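Auracyanin-B-2 (Chloroflexus aurantiacus, PDB 1QHQ) carries electrons as a blue copper protein, probably serving as a soluble electron acceptor for the membrane-bound alternative complex III. Local coordinates at residues F30-L35 with L119-T123; A114-Y120 with K133-T139. All blocks are in the same frame, centred on the assembly; numbering follows the deposited sequence. Where two conformers were deposited one is given.

Interaction 1: residues F30-L35 with L119-T123; sequences FAQTSL and LYICT. With CU (copper (II) ion), chain B.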
ATOM      1  N   PHE A  30      -3.908  -9.444  -1.876  1.00 14.88           N
ATOM      2  CA  PHE A  30      -2.836  -9.601  -0.871  1.00 11.97           C
ATOM      3  C   PHE A  30      -3.078 -10.938  -0.177  1.00 13.18           C
ATOM      4  O   PHE A  30      -4.231 -11.322   0.052  1.00 15.36           O
ATOM      5  CB  PHE A  30      -2.958  -8.460   0.147  1.00 10.01           C
ATOM      6  CG  PHE A  30      -2.651  -7.114  -0.408  1.00  7.17           C
ATOM      7  CD1 PHE A  30      -1.345  -6.747  -0.748  1.00  7.47           C
ATOM      8  CD2 PHE A  30      -3.662  -6.186  -0.647  1.00  8.55           C
ATOM      9  CE1 PHE A  30      -1.081  -5.533  -1.304  1.00 10.43           C
ATOM     10  CE2 PHE A  30      -3.401  -4.967  -1.217  1.00  9.76           C
ATOM     11  CZ  PHE A  30      -2.083  -4.601  -1.533  1.00  9.86           C
ATOM     12  N   ALA A  31      -2.001 -11.551   0.341  1.00 12.66           N
ATOM     13  CA  ALA A  31      -2.170 -12.760   1.143  1.00 15.47           C
ATOM     14  C   ALA A  31      -2.782 -12.408   2.497  1.00 14.68           C
ATOM     15  O   ALA A  31      -3.549 -13.160   3.066  1.00 18.60           O
ATOM     16  CB  ALA A  31      -0.851 -13.494   1.311  1.00 17.06           C
ATOM     17  N   GLN A  32      -2.444 -11.207   2.982  1.00 17.38           N
ATOM     18  CA  GLN A  32      -3.016 -10.692   4.235  1.00 17.76           C
ATOM     19  C   GLN A  32      -4.128  -9.681   3.892  1.00 14.24           C
ATOM     20  O   GLN A  32      -3.813  -8.603   3.389  1.00 14.67           O
ATOM     21  CB  GLN A  32      -1.906  -9.909   5.000  1.00 17.86           C
ATOM     22  CG  GLN A  32      -0.790 -10.775   5.521  1.00 26.24           C
ATOM     23  CD  GLN A  32       0.233 -11.181   4.475  1.00 25.85           C
ATOM     24  OE1 GLN A  32       0.351 -10.576   3.425  1.00 19.84           O
ATOM     25  NE2 GLN A  32       0.978 -12.248   4.749  1.00 30.44           N
ATOM     26  N   THR A  33      -5.356  -9.973   4.292  1.00 14.64           N
ATOM     27  CA  THR A  33      -6.445  -9.026   4.009  1.00 14.81           C
ATOM     28  C   THR A  33      -6.819  -8.214   5.237  1.00 13.49           C
ATOM     29  O   THR A  33      -7.649  -7.315   5.167  1.00 11.76           O
ATOM     30  CB  THR A  33      -7.698  -9.762   3.500  1.00 18.02           C
ATOM     31  OG1 THR A  33      -8.100 -10.711   4.488  1.00 20.30           O
ATOM     32  CG2 THR A  33      -7.358 -10.485   2.191  1.00 19.99           C
ATOM     33  N   SER A  34      -6.092  -8.477   6.346  1.00 12.53           N
ATOM     34  CA  SER A  34      -6.205  -7.590   7.500  1.00 13.07           C
ATOM     35  C   SER A  34      -4.824  -7.380   8.143  1.00 12.29           C
ATOM     36  O   SER A  34      -3.970  -8.223   8.178  1.00 13.64           O
ATOM     37  CB  SER A  34      -7.213  -8.063   8.513  1.00 17.06           C
ATOM     38  OG  SER A  34      -6.699  -9.014   9.387  1.00 20.61           O
ATOM     39  N   LEU A  35      -4.634  -6.129   8.608  1.00 10.80           N
ATOM     40  CA  LEU A  35      -3.418  -5.806   9.353  1.00 10.14           C
ATOM     41  C   LEU A  35      -3.878  -5.025  10.619  1.00 10.58           C
ATOM     42  O   LEU A  35      -4.927  -4.423  10.568  1.00  9.74           O
ATOM     43  CB  LEU A  35      -2.516  -4.874   8.533  1.00  9.04           C
ATOM     44  CG  LEU A  35      -1.806  -5.542   7.337  1.00 13.35           C
ATOM     45  CD1 LEU A  35      -1.054  -4.523   6.519  1.00 13.08           C
ATOM     46  CD2 LEU A  35      -0.879  -6.660   7.804  1.00 12.79           C
ATOM     47  N   LEU A 119      -8.281   1.491   4.692  1.00 11.34           N
ATOM     48  CA  LEU A 119      -8.013   0.459   3.663  1.00 12.72           C
ATOM     49  C   LEU A 119      -6.573   0.586   3.174  1.00  9.90           C
ATOM     50  O   LEU A 119      -6.042   1.685   3.041  1.00  9.46           O
ATOM     51  CB  LEU A 119      -8.918   0.690   2.448  1.00 12.97           C
ATOM     52  CG  LEU A 119     -10.367   0.257   2.585  1.00 16.41           C
ATOM     53  CD1 LEU A 119     -11.096   0.570   1.260  1.00 18.12           C
ATOM     54  CD2 LEU A 119     -10.501  -1.206   2.914  1.00 18.05           C
ATOM     55  N   TYR A 120      -6.018  -0.573   2.817  1.00  8.18           N
ATOM     56  CA  TYR A 120      -4.813  -0.606   1.993  1.00  8.99           C
ATOM     57  C   TYR A 120      -5.243  -1.310   0.655  1.00  9.27           C
ATOM     58  O   TYR A 120      -6.116  -2.172   0.714  1.00 10.11           O
ATOM     59  CB  TYR A 120      -3.640  -1.281   2.588  1.00  8.10           C
ATOM     60  CG  TYR A 120      -3.822  -2.659   3.149  1.00  7.85           C
ATOM     61  CD1 TYR A 120      -4.206  -2.813   4.517  1.00  8.15           C
ATOM     62  CD2 TYR A 120      -3.598  -3.817   2.404  1.00  7.94           C
ATOM     63  CE1 TYR A 120      -4.310  -4.068   5.042  1.00  8.50           C
ATOM     64  CE2 TYR A 120      -3.731  -5.065   2.953  1.00  8.92           C
ATOM     65  CZ  TYR A 120      -4.092  -5.197   4.289  1.00  9.40           C
ATOM     66  OH  TYR A 120      -4.247  -6.440   4.839  1.00 10.58           O
ATOM     67  N   ILE A 121      -4.703  -0.823  -0.426  1.00 10.85           N
ATOM     68  CA  ILE A 121      -5.079  -1.364  -1.746  1.00 10.47           C
ATOM     69  C   ILE A 121      -3.820  -1.500  -2.578  1.00 11.41           C
ATOM     70  O   ILE A 121      -2.736  -1.005  -2.260  1.00  9.21           O
ATOM     71  CB  ILE A 121      -6.023  -0.383  -2.522  1.00 12.90           C
ATOM     72  CG1 ILE A 121      -5.354   0.921  -2.816  1.00 12.59           C
ATOM     73  CG2 ILE A 121      -7.318  -0.191  -1.709  1.00 11.67           C
ATOM     74  CD1 ILE A 121      -6.226   1.961  -3.549  1.00  9.76           C
ATOM     75  N   CYS A 122      -3.987  -2.130  -3.742  1.00  9.50           N
ATOM     76  CA  CYS A 122      -2.963  -2.106  -4.777  1.00 13.46           C
ATOM     77  C   CYS A 122      -3.498  -1.161  -5.878  1.00 12.84           C
ATOM     78  O   CYS A 122      -4.701  -1.246  -6.161  1.00 11.85           O
ATOM     79  CB  CYS A 122      -2.716  -3.482  -5.323  1.00 13.05           C
ATOM     80  SG  CYS A 122      -1.643  -3.490  -6.798  1.00 11.85           S
ATOM     81  N   THR A 123      -2.681  -0.293  -6.401  1.00 14.02           N
ATOM     82  CA  THR A 123      -3.129   0.630  -7.430  1.00 11.78           C
ATOM     83  C   THR A 123      -2.753   0.219  -8.850  1.00 13.99           C
ATOM     84  O   THR A 123      -3.073   1.014  -9.751  1.00 13.99           O
ATOM     85  CB  THR A 123      -2.693   2.067  -7.183  1.00 12.55           C
ATOM     86  OG1 THR A 123      -1.276   2.195  -7.073  1.00 11.65           O
ATOM     87  CG2 THR A 123      -3.377   2.568  -5.899  1.00 11.26           C
TER
HETATM   88 CU    CU B 141      -1.766  -5.546  -7.555  1.00 13.92          CU
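Tyr120 and Phe30 are brought together by their first torsions: the tyrosine CG sits between its backbone N and carbonyl carbon (chi1 51°), and the phenylalanine CG lies anti to its carbonyl carbon (chi1 -68°). In this cupredoxin fold the two rings form a T-shaped pair whose Phe30 ring packs against the backbone and CB of the copper ligand Cys122, the edge of Tyr120 directed at the face of Phe30. Their centroids are 5.3 Å apart and the planes stand at 68°. Tyr120 CD2 lies over the phenylalanine face, while the far end of the Phe30 ring meets the backbone leading to the copper ligand, its CZ 3.7 Å from Ile121 C, which lies in the ring plane. The same CZ touches Cys122 CB. Leu35 crosses the tyrosine at about a right angle and lays CD1 4.1 Å from the ring centroid, an off-centre CH-pi contact.

At its far end the phenol reaches across to the turn before strand 34-38. Tyr120 OH donates to Gln32 O at 2.6 Å, approaching from above the carbonyl plane although that oxygen lies in the plane of the tyrosine ring. The bond ties the buried ring to the loop backbone. Trp59 also meets both rings, adding to the aromatic cluster. One bond beyond the CB that Phe30 touches, Cys122 SG binds the copper ion at 2.2 Å.

Interaction 2: residues A114-Y120 with K133-T139; sequences APGTYLY and KGTLTVT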
ATOM      1  N   ALA A 114      -3.885   8.032  13.272  1.00 10.79           N
ATOM      2  CA  ALA A 114      -4.619   7.905  14.569  1.00 11.23           C
ATOM      3  C   ALA A 114      -5.401   6.617  14.622  1.00 11.38           C
ATOM      4  O   ALA A 114      -5.647   6.000  13.552  1.00 12.09           O
ATOM      5  CB  ALA A 114      -5.629   9.082  14.559  1.00 13.83           C
ATOM      6  N   PRO A 115      -5.883   6.190  15.752  1.00 10.86           N
ATOM      7  CA  PRO A 115      -6.667   4.972  15.887  1.00 10.25           C
ATOM      8  C   PRO A 115      -7.847   5.067  14.950  1.00  9.44           C
ATOM      9  O   PRO A 115      -8.427   6.148  14.739  1.00 11.85           O
ATOM     10  CB  PRO A 115      -7.148   4.999  17.357  1.00 10.21           C
ATOM     11  CG  PRO A 115      -5.970   5.702  18.033  1.00 11.36           C
ATOM     12  CD  PRO A 115      -5.688   6.855  17.075  1.00  9.47           C
ATOM     13  N   GLY A 116      -8.183   3.944  14.268  1.00  9.55           N
ATOM     14  CA  GLY A 116      -9.282   3.981  13.317  1.00 10.83           C
ATOM     15  C   GLY A 116      -9.048   2.793  12.326  1.00  9.55           C
ATOM     16  O   GLY A 116      -8.206   1.975  12.594  1.00 10.58           O
ATOM     17  N   THR A 117      -9.876   2.812  11.315  1.00  9.86           N
ATOM     18  CA  THR A 117      -9.827   1.724  10.304  1.00 10.80           C
ATOM     19  C   THR A 117      -9.591   2.369   8.942  1.00  8.94           C
ATOM     20  O   THR A 117     -10.070   3.423   8.588  1.00 11.04           O
ATOM     21  CB  THR A 117     -11.162   0.985  10.319  1.00 10.58           C
ATOM     22  OG1 THR A 117     -11.327   0.362  11.599  0.50  8.93           O
ATOM     23  CG2 THR A 117     -11.238  -0.099   9.250  0.50  7.30           C
ATOM     24  N   TYR A 118      -8.681   1.719   8.196  1.00  9.63           N
ATOM     25  CA  TYR A 118      -8.148   2.307   6.981  1.00 11.15           C
ATOM     26  C   TYR A 118      -7.974   1.186   5.930  1.00 11.61           C
ATOM     27  O   TYR A 118      -7.561   0.087   6.308  1.00 13.23           O
ATOM     28  CB  TYR A 118      -6.728   2.856   7.254  1.00 10.88           C
ATOM     29  CG  TYR A 118      -6.702   3.930   8.330  1.00 10.39           C
ATOM     30  CD1 TYR A 118      -6.560   3.576   9.668  1.00 12.26           C
ATOM     31  CD2 TYR A 118      -6.715   5.261   7.967  1.00 10.09           C
ATOM     32  CE1 TYR A 118      -6.538   4.585  10.634  1.00 10.87           C
ATOM     33  CE2 TYR A 118      -6.622   6.268   8.926  1.00 13.16           C
ATOM     34  CZ  TYR A 118      -6.569   5.885  10.247  1.00 11.11           C
ATOM     35  OH  TYR A 118      -6.483   6.897  11.219  1.00 11.49           O
ATOM     36  N   LEU A 119      -8.281   1.491   4.692  1.00 11.34           N
ATOM     37  CA  LEU A 119      -8.013   0.459   3.663  1.00 12.72           C
ATOM     38  C   LEU A 119      -6.573   0.586   3.174  1.00  9.90           C
ATOM     39  O   LEU A 119      -6.042   1.685   3.041  1.00  9.46           O
ATOM     40  CB  LEU A 119      -8.918   0.690   2.448  1.00 12.97           C
ATOM     41  CG  LEU A 119     -10.367   0.257   2.585  1.00 16.41           C
ATOM     42  CD1 LEU A 119     -11.096   0.570   1.260  1.00 18.12           C
ATOM     43  CD2 LEU A 119     -10.501  -1.206   2.914  1.00 18.05           C
ATOM     44  N   TYR A 120      -6.018  -0.573   2.817  1.00  8.18           N
ATOM     45  CA  TYR A 120      -4.813  -0.606   1.993  1.00  8.99           C
ATOM     46  C   TYR A 120      -5.243  -1.310   0.655  1.00  9.27           C
ATOM     47  O   TYR A 120      -6.116  -2.172   0.714  1.00 10.11           O
ATOM     48  CB  TYR A 120      -3.640  -1.281   2.588  1.00  8.10           C
ATOM     49  CG  TYR A 120      -3.822  -2.659   3.149  1.00  7.85           C
ATOM     50  CD1 TYR A 120      -4.206  -2.813   4.517  1.00  8.15           C
ATOM     51  CD2 TYR A 120      -3.598  -3.817   2.404  1.00  7.94           C
ATOM     52  CE1 TYR A 120      -4.310  -4.068   5.042  1.00  8.50           C
ATOM     53  CE2 TYR A 120      -3.731  -5.065   2.953  1.00  8.92           C
ATOM     54  CZ  TYR A 120      -4.092  -5.197   4.289  1.00  9.40           C
ATOM     55  OH  TYR A 120      -4.247  -6.440   4.839  1.00 10.58           O
ATOM     56  N   LYS A 133      -7.319  -5.584  -1.892  1.00 13.54           N
ATOM     57  CA  LYS A 133      -7.427  -4.565  -0.812  1.00 12.49           C
ATOM     58  C   LYS A 133      -7.377  -5.348   0.502  1.00 12.80           C
ATOM     59  O   LYS A 133      -7.594  -6.534   0.514  1.00 12.97           O
ATOM     60  CB  LYS A 133      -8.697  -3.794  -0.940  1.00 14.58           C
ATOM     61  CG  LYS A 133     -10.004  -4.565  -0.800  1.00 17.67           C
ATOM     62  CD  LYS A 133     -11.144  -3.552  -0.983  1.00 22.81           C
ATOM     63  CE  LYS A 133     -12.447  -4.244  -1.355  1.00 25.49           C
ATOM     64  NZ  LYS A 133     -13.405  -3.196  -1.894  1.00 29.36           N
ATOM     65  N   GLY A 134      -7.298  -4.584   1.598  1.00 11.19           N
ATOM     66  CA  GLY A 134      -7.334  -5.234   2.933  1.00 10.70           C
ATOM     67  C   GLY A 134      -7.584  -4.068   3.935  1.00  9.82           C
ATOM     68  O   GLY A 134      -7.600  -2.910   3.522  1.00 10.32           O
ATOM     69  N   THR A 135      -7.821  -4.451   5.167  1.00 11.52           N
ATOM     70  CA  THR A 135      -8.170  -3.445   6.170  1.00 11.10           C
ATOM     71  C   THR A 135      -7.065  -3.374   7.241  1.00  9.07           C
ATOM     72  O   THR A 135      -6.741  -4.373   7.851  1.00  9.20           O
ATOM     73  CB  THR A 135      -9.500  -3.822   6.845  1.00 10.56           C
ATOM     74  OG1 THR A 135     -10.552  -3.744   5.850  1.00 14.74           O
ATOM     75  CG2 THR A 135      -9.831  -2.844   7.967  1.00 11.89           C
ATOM     76  N   LEU A 136      -6.586  -2.150   7.422  1.00  9.89           N
ATOM     77  CA  LEU A 136      -5.645  -1.912   8.549  1.00  9.51           C
ATOM     78  C   LEU A 136      -6.490  -1.332   9.709  1.00  9.94           C
ATOM     79  O   LEU A 136      -7.098  -0.279   9.545  1.00  9.92           O
ATOM     80  CB  LEU A 136      -4.586  -0.876   8.146  1.00  9.77           C
ATOM     81  CG  LEU A 136      -3.753  -0.357   9.366  1.00  9.22           C
ATOM     82  CD1 LEU A 136      -2.928  -1.475   9.968  1.00 10.52           C
ATOM     83  CD2 LEU A 136      -2.858   0.775   8.891  1.00  9.52           C
ATOM     84  N   THR A 137      -6.441  -1.994  10.837  1.00 10.07           N
ATOM     85  CA  THR A 137      -7.045  -1.407  12.063  1.00 10.36           C
ATOM     86  C   THR A 137      -5.884  -0.854  12.942  1.00  7.86           C
ATOM     87  O   THR A 137      -4.936  -1.528  13.188  1.00  9.74           O
ATOM     88  CB  THR A 137      -7.826  -2.445  12.846  1.00 13.54           C
ATOM     89  OG1 THR A 137      -8.913  -2.899  12.000  1.00 12.20           O
ATOM     90  CG2 THR A 137      -8.476  -1.787  14.076  1.00 13.24           C
ATOM     91  N   VAL A 138      -6.011   0.454  13.170  1.00 10.58           N
ATOM     92  CA  VAL A 138      -4.952   1.116  13.969  1.00 10.16           C
ATOM     93  C   VAL A 138      -5.504   1.278  15.393  1.00 10.10           C
ATOM     94  O   VAL A 138      -6.602   1.796  15.569  1.00 10.38           O
ATOM     95  CB  VAL A 138      -4.608   2.449  13.355  1.00 10.60           C
ATOM     96  CG1 VAL A 138      -3.562   3.169  14.224  1.00 13.40           C
ATOM     97  CG2 VAL A 138      -4.016   2.247  11.939  1.00 11.12           C
ATOM     98  N   THR A 139      -4.787   0.690  16.304  1.00 10.07           N
ATOM     99  CA  THR A 139      -5.276   0.636  17.731  1.00 10.95           C
ATOM    100  C   THR A 139      -4.648   1.802  18.481  1.00 11.22           C
ATOM    101  O   THR A 139      -3.920   2.617  17.975  1.00 12.04           O
ATOM    102  CB  THR A 139      -4.817  -0.699  18.313  1.00 11.04           C
ATOM    103  OG1 THR A 139      -3.368  -0.736  18.335  1.00 11.37           O
ATOM    104  CG2 THR A 139      -5.320  -1.858  17.438  1.00 13.42           C
TER
HETATM  105  O   HOH W   1     -11.423  -2.799  12.343  1.00 20.69           O
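Gly134 lies against the face of the Tyr120 ring, its CA 3.7 Å from the ring centroid in a CH-pi contact. A side chain on Gly134 would run into the ring, so the glycine is what lets the phenol fold over the neighbouring strand. Next along the same sheet face, Tyr120 CD1 meets Leu136 CB, and the Tyr118 ring brings CD1 to Val138 CG2 at 3.7 Å; Val138 holds CG1 anti to its backbone N (chi1 177°), which turns CG2 to that ring.

Backbone pairing sets these neighbours. Strands 116-120 and 133-139 run antiparallel as arms of a beta hairpin, with Gly116-Val138, Tyr118-Leu136 and Tyr120-Gly134 as hydrogen-bonded pairs, each closed by two N-H to O=C bonds. The tightest include Leu136 N to Tyr118 O at 2.7 Å, nearly straight onto the carbonyl. Tyr118 OH turns back along its own segment to donate to Ala114 O at 2.6 Å, fixing the ring's far end.

The non-hydrogen-bonded pairs, Thr117-Thr137 and Leu119-Thr135, place the other face, with Thr117 and Thr135 as diagonal neighbours. A water may bridge Thr117 OG1 and Thr137 OG1, though Thr117 has two conformers. Further out, Lys133 NZ reaches a salt bridge with Asp66.

Replacing Tyr120 with an alanine would probably open a gap over Gly134 and leave Gln32 O without its phenolic donor. The two faces thus differ in chemistry: Tyr118, Leu136 and Val138 give one an apolar, buried character, whereas the other is mixed, Leu119 lying beside Thr117, Thr135 and Thr137.

In the fold
Tyr120 joins the two contacts: its ring has Phe30 and Leu35 as partners in interaction 1 and lies over Gly134 in interaction 2. The contact centres are 10 Å apart. Strand 133-139 also lies between strands 34-38 and 116-121 in the sheet, so interaction 1 reaches across it. Probable hydrogen bonds join the contacts directly, Leu35 N to Thr135 O at 2.8 Å and Thr135 N to Thr33 O at 2.9 Å. Toward the metal, strand 116-121 leads to Cys122, and 133-139 begins right after Met132; these two residues, with His57 and His127, make up the copper site. The hairpin of interaction 2 thus carries a ligand at the copper end of each arm.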